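Local coordinates for arginase, mitochondrial (Medicago truncatula, PDB 6VSS), which hydrolyses L-arginine to urea and L-ornithine with two manganese ions per subunit, also turns agmatine into putrescine and urea, and assembles as a homohexamer, at residues R44-A47 against K48-G51; L107-P110 against R111-T114; P203-R206 against I207-G211. One frame throughout, in Å; residues are numbered along the deposited sequence.

Overall arrangement
Each interaction is local, with no residue between its two halves; the three follow one another along the chain and neither nest nor cross. Interaction 1 is two successive turns of the long N-terminal helix 25-57, at a subunit boundary. Interaction 2 closes the turn that ends the loop after helix 84-92 and leads into strand 113-118, an outermost strand of the parallel sheet within the chain. Lys50 of interaction 1 reaches Thr114 of interaction 2, NZ to OG1 2.7 Å, probably as a hydrogen bond, tying helix to strand. Interaction 3, helix 203-209 with its exit, lies beyond the chain's centre from interaction 2, about 32 Å between centres, near the manganese site.

Interaction 1. Residues R44-A47 against K48-G51; sequences RERA and KFKG
Lys48, Phe49, Lys50 and Gly51 each donate a backbone N-H to the carbonyl four residues earlier, from Arg44 to Ala47, which makes 44-51 regular alpha-helix. Arg46 and Phe49 lie alongside each other. Bends at chi2 and chi3 of Arg46 carry its guanidinium to the edge of the ring, where NH1 lies near the ring plane, 3.7 Å from Phe49 CD2, and the two planes stand 57° apart. Lys50 CD lies over one face of the same ring, toward its rim. The cationic ends come close without bonding, Arg46 NH2 3.8 Å from Lys50 NZ; both form salt bridges to Asp126 of the second subunit, whose negative charge probably offsets theirs, and Lys50 NZ also bonds to Thr114 OG1 and Asn115 O. On another side of the helix Lys48 runs beside Glu45, CD to OE1 3.6 Å, its aliphatic part lining a carboxylate that is salt-bridged to Arg34 of the second subunit. Ala47, small enough to fit closely, packs on Glu148. Side chains three and four residues apart pack along one side of any alpha-helix; here those of Glu45, Arg46 and Lys50 serve a subunit interface of the hexamer.

Interaction 2. Residues L107-P110 against R111-T114; sequences LRDP and RVIT
Asp109 and Val112 close a tight turn through one backbone bond, Val112 N to Asp109 O at 3.0 Å, with Pro110 and Arg111 at its corners; the backbone angles of these two are those of a type I turn, after which Ile113 opens into extended backbone. Proline suits the first corner, since its ring holds phi near the value needed there. The carboxylate of Asp109 reaches forward to the residue two places on. With CG anti to the backbone N (chi1 -176°), OD1 accepts Arg111 N at 2.9 Å, the N-H coming from above the carboxylate plane: an Asx turn laid over the type I turn. The same oxygen accepts Arg111 NE through its syn lone pair at 2.9 Å, while OD2 takes Arg111 NH2 at 2.7 Å. Arginine thus grips the acid side-on with two nitrogens, its guanidinium turned 38° from the carboxylate. Two strong bonds on OD1 and the paired grip should fix the rotation of both groups and probably favour the charged form of the acid. Leu107 makes the apolar contacts: its CD2 packs against Ile113 CG2 at 3.8 Å, and its side chain crosses that of Val112 at about a right angle, CD2 to CG1 4.1 Å. Arg111 also packs on Met54 and Leu57 of helix 25-57, and its NH1 bonds to Gly58 O. Leu107 and Ile113 lie against Arg333 and Ala336 of helix 323-339, while Thr114 joins neighbouring strand 63-69 by backbone bonds to Ser64 and Leu66.

Interaction 3. Residues P203-R206 against I207-G211; sequences PFAR and IMEGG
Pro203, in the first turn of helix 203-209, accepts Ile207 N at its carbonyl (3.0 Å). Phe204 lies beside Ile207, CD1 of the ring 3.6 Å from CD1 of the isoleucine; its ring also stacks on His182 and meets the manganese ligand His160 edge-to-face, so a broad apolar side chain borders the metal site. Ala205 O accepts Glu209 N at 2.7 Å and has Glu209 CG and CD close by, while the small Ala205 CB comes 3.8 Å from OE1. Arg206 pairs with that glutamate three residues on: its chain curls round at the second and third torsions, giving NE an almost straight bond (179°) to OE2, 2.9 Å away, and NH2 reaches the syn lone pair of OE1 at 2.9 Å. Its guanidinium is further held by the carbonyls of Tyr197 and His191 and by a cation-pi contact with Tyr197. Arg206 O takes Gly210 N, and Gly211, whose positive phi is easiest without a side chain, ends the helix in a Schellman motif. The side-on ion pair should limit rotation of both side chains; the acid probably offsets the charge of a buried arginine that probably helps hold the His191-Tyr197 loop, whose Glu194 to Asn196 are thought, by analogy with relatives, to bind substrate.

Interaction 1. Residues R44-A47 against K48-G51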
ATOM      1  N   ARG B  44     -39.239   2.167  -8.493  1.00 33.25           N
ATOM      2  CA  ARG B  44     -40.387   3.015  -8.911  1.00 35.05           C
ATOM      3  C   ARG B  44     -40.538   4.127  -7.865  1.00 32.41           C
ATOM      4  O   ARG B  44     -40.638   5.277  -8.271  1.00 32.76           O
ATOM      5  CB  ARG B  44     -41.705   2.236  -9.098  1.00 37.94           C
ATOM      6  CG  ARG B  44     -42.859   3.094  -9.611  1.00 41.09           C
ATOM      7  CD  ARG B  44     -44.109   2.356 -10.130  1.00 46.26           C
ATOM      8  NE  ARG B  44     -43.780   1.120 -10.846  1.00 51.19           N
ATOM      9  CZ  ARG B  44     -43.976  -0.141 -10.400  1.00 57.75           C
ATOM     10  NH1 ARG B  44     -43.554  -1.175 -11.117  1.00 58.14           N
ATOM     11  NH2 ARG B  44     -44.575  -0.384  -9.237  1.00 60.66           N
ATOM     12  N   GLU B  45     -40.533   3.785  -6.588  1.00 30.59           N
ATOM     13  CA  GLU B  45     -40.856   4.730  -5.481  1.00 31.10           C
ATOM     14  C   GLU B  45     -39.710   5.725  -5.288  1.00 30.63           C
ATOM     15  O   GLU B  45     -39.972   6.902  -4.968  1.00 28.98           O
ATOM     16  CB  GLU B  45     -41.119   3.988  -4.171  1.00 32.63           C
ATOM     17  CG  GLU B  45     -42.358   3.094  -4.215  1.00 34.23           C
ATOM     18  CD  GLU B  45     -43.630   3.883  -4.393  1.00 35.53           C
ATOM     19  OE1 GLU B  45     -43.628   5.061  -3.963  1.00 35.50           O
ATOM     20  OE2 GLU B  45     -44.621   3.324  -4.965  1.00 37.81           O
ATOM     21  N   ARG B  46     -38.468   5.296  -5.493  1.00 29.59           N
ATOM     22  CA  ARG B  46     -37.371   6.288  -5.357  1.00 29.91           C
ATOM     23  C   ARG B  46     -37.466   7.241  -6.539  1.00 29.14           C
ATOM     24  O   ARG B  46     -37.280   8.454  -6.330  1.00 29.72           O
ATOM     25  CB  ARG B  46     -36.033   5.573  -5.201  1.00 29.35           C
ATOM     26  CG  ARG B  46     -35.904   4.937  -3.830  1.00 29.73           C
ATOM     27  CD  ARG B  46     -35.293   5.902  -2.822  1.00 31.58           C
ATOM     28  NE  ARG B  46     -34.033   6.494  -3.227  1.00 31.55           N
ATOM     29  CZ  ARG B  46     -33.573   7.655  -2.781  1.00 34.12           C
ATOM     30  NH1 ARG B  46     -34.225   8.328  -1.833  1.00 35.54           N
ATOM     31  NH2 ARG B  46     -32.414   8.103  -3.233  1.00 33.45           N
ATOM     32  N   ALA B  47     -37.762   6.741  -7.742  1.00 30.20           N
ATOM     33  CA  ALA B  47     -37.833   7.642  -8.920  1.00 32.00           C
ATOM     34  C   ALA B  47     -39.026   8.609  -8.746  1.00 33.52           C
ATOM     35  O   ALA B  47     -38.962   9.808  -9.177  1.00 35.64           O
ATOM     36  CB  ALA B  47     -37.885   6.862 -10.213  1.00 32.83           C
ATOM     37  N   LYS B  48     -40.101   8.139  -8.133  1.00 34.02           N
ATOM     38  CA  LYS B  48     -41.344   8.936  -7.965  1.00 34.89           C
ATOM     39  C   LYS B  48     -40.996  10.102  -7.033  1.00 33.56           C
ATOM     40  O   LYS B  48     -41.332  11.249  -7.343  1.00 32.06           O
ATOM     41  CB  LYS B  48     -42.452   8.017  -7.426  1.00 35.74           C
ATOM     42  CG  LYS B  48     -43.637   8.688  -6.739  1.00 38.16           C
ATOM     43  CD  LYS B  48     -44.697   7.666  -6.280  1.00 39.69           C
ATOM     44  CE  LYS B  48     -46.011   8.304  -5.902  1.00 42.37           C
ATOM     45  NZ  LYS B  48     -45.904   8.991  -4.593  1.00 43.75           N
ATOM     46  N   PHE B  49     -40.369   9.792  -5.901  1.00 33.29           N
ATOM     47  CA  PHE B  49     -39.875  10.800  -4.934  1.00 32.70           C
ATOM     48  C   PHE B  49     -39.092  11.896  -5.698  1.00 33.06           C
ATOM     49  O   PHE B  49     -39.539  13.071  -5.735  1.00 31.00           O
ATOM     50  CB  PHE B  49     -39.096  10.087  -3.839  1.00 32.30           C
ATOM     51  CG  PHE B  49     -38.312  11.021  -2.950  1.00 32.37           C
ATOM     52  CD1 PHE B  49     -38.816  12.259  -2.608  1.00 32.86           C
ATOM     53  CD2 PHE B  49     -37.093  10.637  -2.424  1.00 32.22           C
ATOM     54  CE1 PHE B  49     -38.091  13.101  -1.781  1.00 32.99           C
ATOM     55  CE2 PHE B  49     -36.367  11.492  -1.622  1.00 32.77           C
ATOM     56  CZ  PHE B  49     -36.870  12.716  -1.293  1.00 32.23           C
ATOM     57  N   LYS B  50     -37.997  11.519  -6.374  1.00 33.11           N
ATOM     58  CA  LYS B  50     -37.051  12.482  -6.995  1.00 33.22           C
ATOM     59  C   LYS B  50     -37.740  13.233  -8.138  1.00 32.83           C
ATOM     60  O   LYS B  50     -37.491  14.437  -8.240  1.00 30.66           O
ATOM     61  CB  LYS B  50     -35.759  11.748  -7.341  1.00 33.51           C
ATOM     62  CG  LYS B  50     -35.016  11.241  -6.108  1.00 34.11           C
ATOM     63  CD  LYS B  50     -34.826  12.320  -5.094  1.00 34.95           C
ATOM     64  CE  LYS B  50     -33.924  11.936  -3.949  1.00 36.46           C
ATOM     65  NZ  LYS B  50     -32.534  11.680  -4.388  1.00 36.51           N
ATOM     66  N   GLY B  51     -38.677  12.609  -8.861  1.00 33.04           N
ATOM     67  CA  GLY B  51     -39.416  13.299  -9.927  1.00 34.42           C
ATOM     68  C   GLY B  51     -40.315  14.425  -9.397  1.00 35.70           C
ATOM     69  O   GLY B  51     -40.325  15.513  -9.968  1.00 36.46           O
TER

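Interaction 2. Residues L107-P110 against R111-T114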
ATOM      1  N   LEU B 107     -23.925  21.076  -7.334  1.00 38.34           N
ATOM      2  CA  LEU B 107     -24.350  19.680  -7.047  1.00 38.38           C
ATOM      3  C   LEU B 107     -25.286  19.615  -5.827  1.00 40.08           C
ATOM      4  O   LEU B 107     -26.058  18.648  -5.739  1.00 43.62           O
ATOM      5  CB  LEU B 107     -23.087  18.841  -6.850  1.00 38.58           C
ATOM      6  CG  LEU B 107     -22.166  18.834  -8.079  1.00 39.96           C
ATOM      7  CD1 LEU B 107     -20.790  18.277  -7.744  1.00 40.31           C
ATOM      8  CD2 LEU B 107     -22.810  18.072  -9.236  1.00 38.92           C
ATOM      9  N   ARG B 108     -25.265  20.600  -4.932  1.00 41.32           N
ATOM     10  CA  ARG B 108     -26.282  20.739  -3.848  1.00 42.14           C
ATOM     11  C   ARG B 108     -27.679  20.981  -4.423  1.00 40.01           C
ATOM     12  O   ARG B 108     -28.657  20.676  -3.737  1.00 42.05           O
ATOM     13  CB  ARG B 108     -25.969  21.919  -2.931  1.00 45.69           C
ATOM     14  CG  ARG B 108     -24.793  21.673  -2.014  1.00 49.33           C
ATOM     15  CD  ARG B 108     -24.567  22.905  -1.149  1.00 55.43           C
ATOM     16  NE  ARG B 108     -23.220  22.876  -0.611  1.00 59.07           N
ATOM     17  CZ  ARG B 108     -22.764  21.902   0.164  1.00 62.78           C
ATOM     18  NH1 ARG B 108     -23.552  20.898   0.518  1.00 62.96           N
ATOM     19  NH2 ARG B 108     -21.519  21.932   0.596  1.00 65.94           N
ATOM     20  N   ASP B 109     -27.804  21.565  -5.601  1.00 36.97           N
ATOM     21  CA  ASP B 109     -29.138  21.684  -6.218  1.00 35.45           C
ATOM     22  C   ASP B 109     -29.562  20.287  -6.677  1.00 35.09           C
ATOM     23  O   ASP B 109     -28.911  19.703  -7.518  1.00 35.23           O
ATOM     24  CB  ASP B 109     -29.097  22.789  -7.261  1.00 35.43           C
ATOM     25  CG  ASP B 109     -30.423  23.094  -7.926  1.00 37.67           C
ATOM     26  OD1 ASP B 109     -31.372  22.271  -7.823  1.00 37.28           O
ATOM     27  OD2 ASP B 109     -30.481  24.135  -8.603  1.00 40.34           O
ATOM     28  N   PRO B 110     -30.658  19.688  -6.148  1.00 35.14           N
ATOM     29  CA  PRO B 110     -31.151  18.402  -6.618  1.00 35.70           C
ATOM     30  C   PRO B 110     -31.510  18.351  -8.101  1.00 34.63           C
ATOM     31  O   PRO B 110     -31.540  17.267  -8.657  1.00 35.41           O
ATOM     32  CB  PRO B 110     -32.438  18.181  -5.829  1.00 37.35           C
ATOM     33  CG  PRO B 110     -32.220  18.971  -4.581  1.00 37.42           C
ATOM     34  CD  PRO B 110     -31.469  20.195  -5.038  1.00 37.00           C
ATOM     35  N   ARG B 111     -31.729  19.500  -8.715  1.00 33.38           N
ATOM     36  CA  ARG B 111     -32.127  19.546 -10.135  1.00 34.31           C
ATOM     37  C   ARG B 111     -30.880  19.298 -10.980  1.00 31.66           C
ATOM     38  O   ARG B 111     -30.997  18.983 -12.117  1.00 31.34           O
ATOM     39  CB  ARG B 111     -32.766  20.900 -10.432  1.00 36.84           C
ATOM     40  CG  ARG B 111     -34.030  21.166  -9.629  1.00 38.38           C
ATOM     41  CD  ARG B 111     -34.510  22.591  -9.870  1.00 39.85           C
ATOM     42  NE  ARG B 111     -33.540  23.537  -9.348  1.00 39.50           N
ATOM     43  CZ  ARG B 111     -33.752  24.837  -9.216  1.00 41.26           C
ATOM     44  NH1 ARG B 111     -34.920  25.359  -9.566  1.00 39.67           N
ATOM     45  NH2 ARG B 111     -32.784  25.611  -8.745  1.00 41.03           N
ATOM     46  N   VAL B 112     -29.707  19.468 -10.403  1.00 31.33           N
ATOM     47  CA  VAL B 112     -28.430  19.181 -11.103  1.00 30.94           C
ATOM     48  C   VAL B 112     -28.104  17.696 -10.996  1.00 28.58           C
ATOM     49  O   VAL B 112     -27.642  17.125 -11.976  1.00 27.43           O
ATOM     50  CB  VAL B 112     -27.302  20.036 -10.525  1.00 31.65           C
ATOM     51  CG1 VAL B 112     -26.001  19.710 -11.226  1.00 32.21           C
ATOM     52  CG2 VAL B 112     -27.663  21.501 -10.646  1.00 33.20           C
ATOM     53  N   ILE B 113     -28.271  17.102  -9.824  1.00 28.62           N
ATOM     54  CA  ILE B 113     -27.945  15.654  -9.658  1.00 28.29           C
ATOM     55  C   ILE B 113     -28.713  15.084  -8.474  1.00 29.17           C
ATOM     56  O   ILE B 113     -28.853  15.756  -7.450  1.00 29.32           O
ATOM     57  CB  ILE B 113     -26.426  15.440  -9.545  1.00 28.49           C
ATOM     58  CG1 ILE B 113     -26.089  13.957  -9.701  1.00 27.50           C
ATOM     59  CG2 ILE B 113     -25.903  16.038  -8.221  1.00 28.44           C
ATOM     60  CD1 ILE B 113     -24.633  13.675  -9.546  1.00 27.94           C
ATOM     61  N   THR B 114     -29.221  13.869  -8.641  1.00 28.89           N
ATOM     62  CA  THR B 114     -29.969  13.208  -7.570  1.00 28.50           C
ATOM     63  C   THR B 114     -29.664  11.707  -7.624  1.00 27.34           C
ATOM     64  O   THR B 114     -29.496  11.167  -8.728  1.00 26.24           O
ATOM     65  CB  THR B 114     -31.445  13.608  -7.715  1.00 27.61           C
ATOM     66  OG1 THR B 114     -32.108  13.252  -6.516  1.00 28.73           O
ATOM     67  CG2 THR B 114     -32.168  12.883  -8.814  1.00 28.73           C
TER

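Interaction 3. Residues P203-R206 against I207-G211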
ATOM      1  N   PRO B 203     -20.925  -5.499 -25.199  1.00 33.45           N
ATOM      2  CA  PRO B 203     -22.101  -4.659 -25.078  1.00 32.97           C
ATOM      3  C   PRO B 203     -22.374  -3.968 -26.403  1.00 33.26           C
ATOM      4  O   PRO B 203     -23.501  -3.886 -26.788  1.00 34.00           O
ATOM      5  CB  PRO B 203     -21.785  -3.668 -23.962  1.00 32.21           C
ATOM      6  CG  PRO B 203     -20.293  -3.816 -23.667  1.00 31.56           C
ATOM      7  CD  PRO B 203     -19.934  -5.208 -24.138  1.00 32.10           C
ATOM      8  N   PHE B 204     -21.344  -3.455 -27.059  1.00 33.28           N
ATOM      9  CA  PHE B 204     -21.575  -2.586 -28.237  1.00 32.77           C
ATOM     10  C   PHE B 204     -21.875  -3.448 -29.477  1.00 34.23           C
ATOM     11  O   PHE B 204     -22.482  -2.923 -30.379  1.00 29.85           O
ATOM     12  CB  PHE B 204     -20.445  -1.583 -28.410  1.00 33.14           C
ATOM     13  CG  PHE B 204     -20.472  -0.559 -27.307  1.00 34.16           C
ATOM     14  CD1 PHE B 204     -21.430   0.442 -27.301  1.00 34.79           C
ATOM     15  CD2 PHE B 204     -19.635  -0.686 -26.209  1.00 33.92           C
ATOM     16  CE1 PHE B 204     -21.475   1.359 -26.259  1.00 35.49           C
ATOM     17  CE2 PHE B 204     -19.717   0.205 -25.145  1.00 34.51           C
ATOM     18  CZ  PHE B 204     -20.617   1.239 -25.185  1.00 34.15           C
ATOM     19  N   ALA B 205     -21.458  -4.716 -29.527  1.00 34.33           N
ATOM     20  CA  ALA B 205     -21.938  -5.639 -30.585  1.00 35.05           C
ATOM     21  C   ALA B 205     -23.451  -5.822 -30.404  1.00 35.83           C
ATOM     22  O   ALA B 205     -24.172  -5.653 -31.376  1.00 36.16           O
ATOM     23  CB  ALA B 205     -21.171  -6.935 -30.542  1.00 34.19           C
ATOM     24  N   ARG B 206     -23.924  -6.064 -29.176  1.00 37.71           N
ATOM     25  CA  ARG B 206     -25.376  -6.211 -28.891  1.00 38.47           C
ATOM     26  C   ARG B 206     -26.088  -4.946 -29.376  1.00 38.79           C
ATOM     27  O   ARG B 206     -27.091  -5.032 -30.134  1.00 41.37           O
ATOM     28  CB  ARG B 206     -25.584  -6.478 -27.401  1.00 38.55           C
ATOM     29  CG  ARG B 206     -24.845  -7.699 -26.864  1.00 39.94           C
ATOM     30  CD  ARG B 206     -25.319  -9.023 -27.438  1.00 41.19           C
ATOM     31  NE  ARG B 206     -24.562  -9.461 -28.614  1.00 42.47           N
ATOM     32  CZ  ARG B 206     -23.379 -10.082 -28.614  1.00 42.47           C
ATOM     33  NH1 ARG B 206     -22.729 -10.364 -27.492  1.00 42.24           N
ATOM     34  NH2 ARG B 206     -22.822 -10.389 -29.774  1.00 44.05           N
ATOM     35  N   ILE B 207     -25.553  -3.786 -29.012  1.00 37.05           N
ATOM     36  CA  ILE B 207     -26.243  -2.488 -29.238  1.00 36.99           C
ATOM     37  C   ILE B 207     -26.342  -2.323 -30.742  1.00 38.74           C
ATOM     38  O   ILE B 207     -27.460  -2.196 -31.240  1.00 40.63           O
ATOM     39  CB  ILE B 207     -25.511  -1.334 -28.531  1.00 35.43           C
ATOM     40  CG1 ILE B 207     -25.751  -1.343 -27.020  1.00 35.50           C
ATOM     41  CG2 ILE B 207     -25.860  -0.007 -29.146  1.00 36.55           C
ATOM     42  CD1 ILE B 207     -24.698  -0.554 -26.221  1.00 34.73           C
ATOM     43  N   MET B 208     -25.197  -2.356 -31.419  1.00 40.04           N
ATOM     44  CA  MET B 208     -25.106  -2.200 -32.880  1.00 41.59           C
ATOM     45  C   MET B 208     -25.970  -3.274 -33.577  1.00 42.11           C
ATOM     46  O   MET B 208     -26.730  -2.906 -34.461  1.00 41.87           O
ATOM     47  CB  MET B 208     -23.652  -2.289 -33.355  1.00 41.96           C
ATOM     48  CG  MET B 208     -22.770  -1.095 -32.972  1.00 42.94           C
ATOM     49  SD  MET B 208     -23.566   0.537 -32.796  1.00 45.22           S
ATOM     50  CE  MET B 208     -23.265   1.144 -34.457  1.00 47.33           C
ATOM     51  N   GLU B 209     -25.879  -4.551 -33.194  1.00 43.35           N
ATOM     52  CA  GLU B 209     -26.726  -5.622 -33.776  1.00 44.73           C
ATOM     53  C   GLU B 209     -28.184  -5.180 -33.724  1.00 44.05           C
ATOM     54  O   GLU B 209     -28.869  -5.471 -34.675  1.00 46.11           O
ATOM     55  CB  GLU B 209     -26.639  -6.950 -33.017  1.00 45.88           C
ATOM     56  CG  GLU B 209     -25.334  -7.672 -33.216  1.00 47.14           C
ATOM     57  CD  GLU B 209     -24.906  -8.624 -32.114  1.00 47.65           C
ATOM     58  OE1 GLU B 209     -23.758  -9.116 -32.192  1.00 48.40           O
ATOM     59  OE2 GLU B 209     -25.721  -8.901 -31.196  1.00 49.46           O
ATOM     60  N   GLY B 210     -28.625  -4.585 -32.606  1.00 41.55           N
ATOM     61  CA  GLY B 210     -30.018  -4.184 -32.342  1.00 40.75           C
ATOM     62  C   GLY B 210     -30.426  -2.931 -33.090  1.00 42.43           C
ATOM     63  O   GLY B 210     -31.618  -2.569 -33.020  1.00 42.10           O
ATOM     64  N   GLY B 211     -29.483  -2.279 -33.784  1.00 43.05           N
ATOM     65  CA  GLY B 211     -29.677  -0.947 -34.389  1.00 41.35           C
ATOM     66  C   GLY B 211     -30.148   0.045 -33.351  1.00 41.35           C
ATOM     67  O   GLY B 211     -30.919   0.903 -33.673  1.00 42.70           O
TER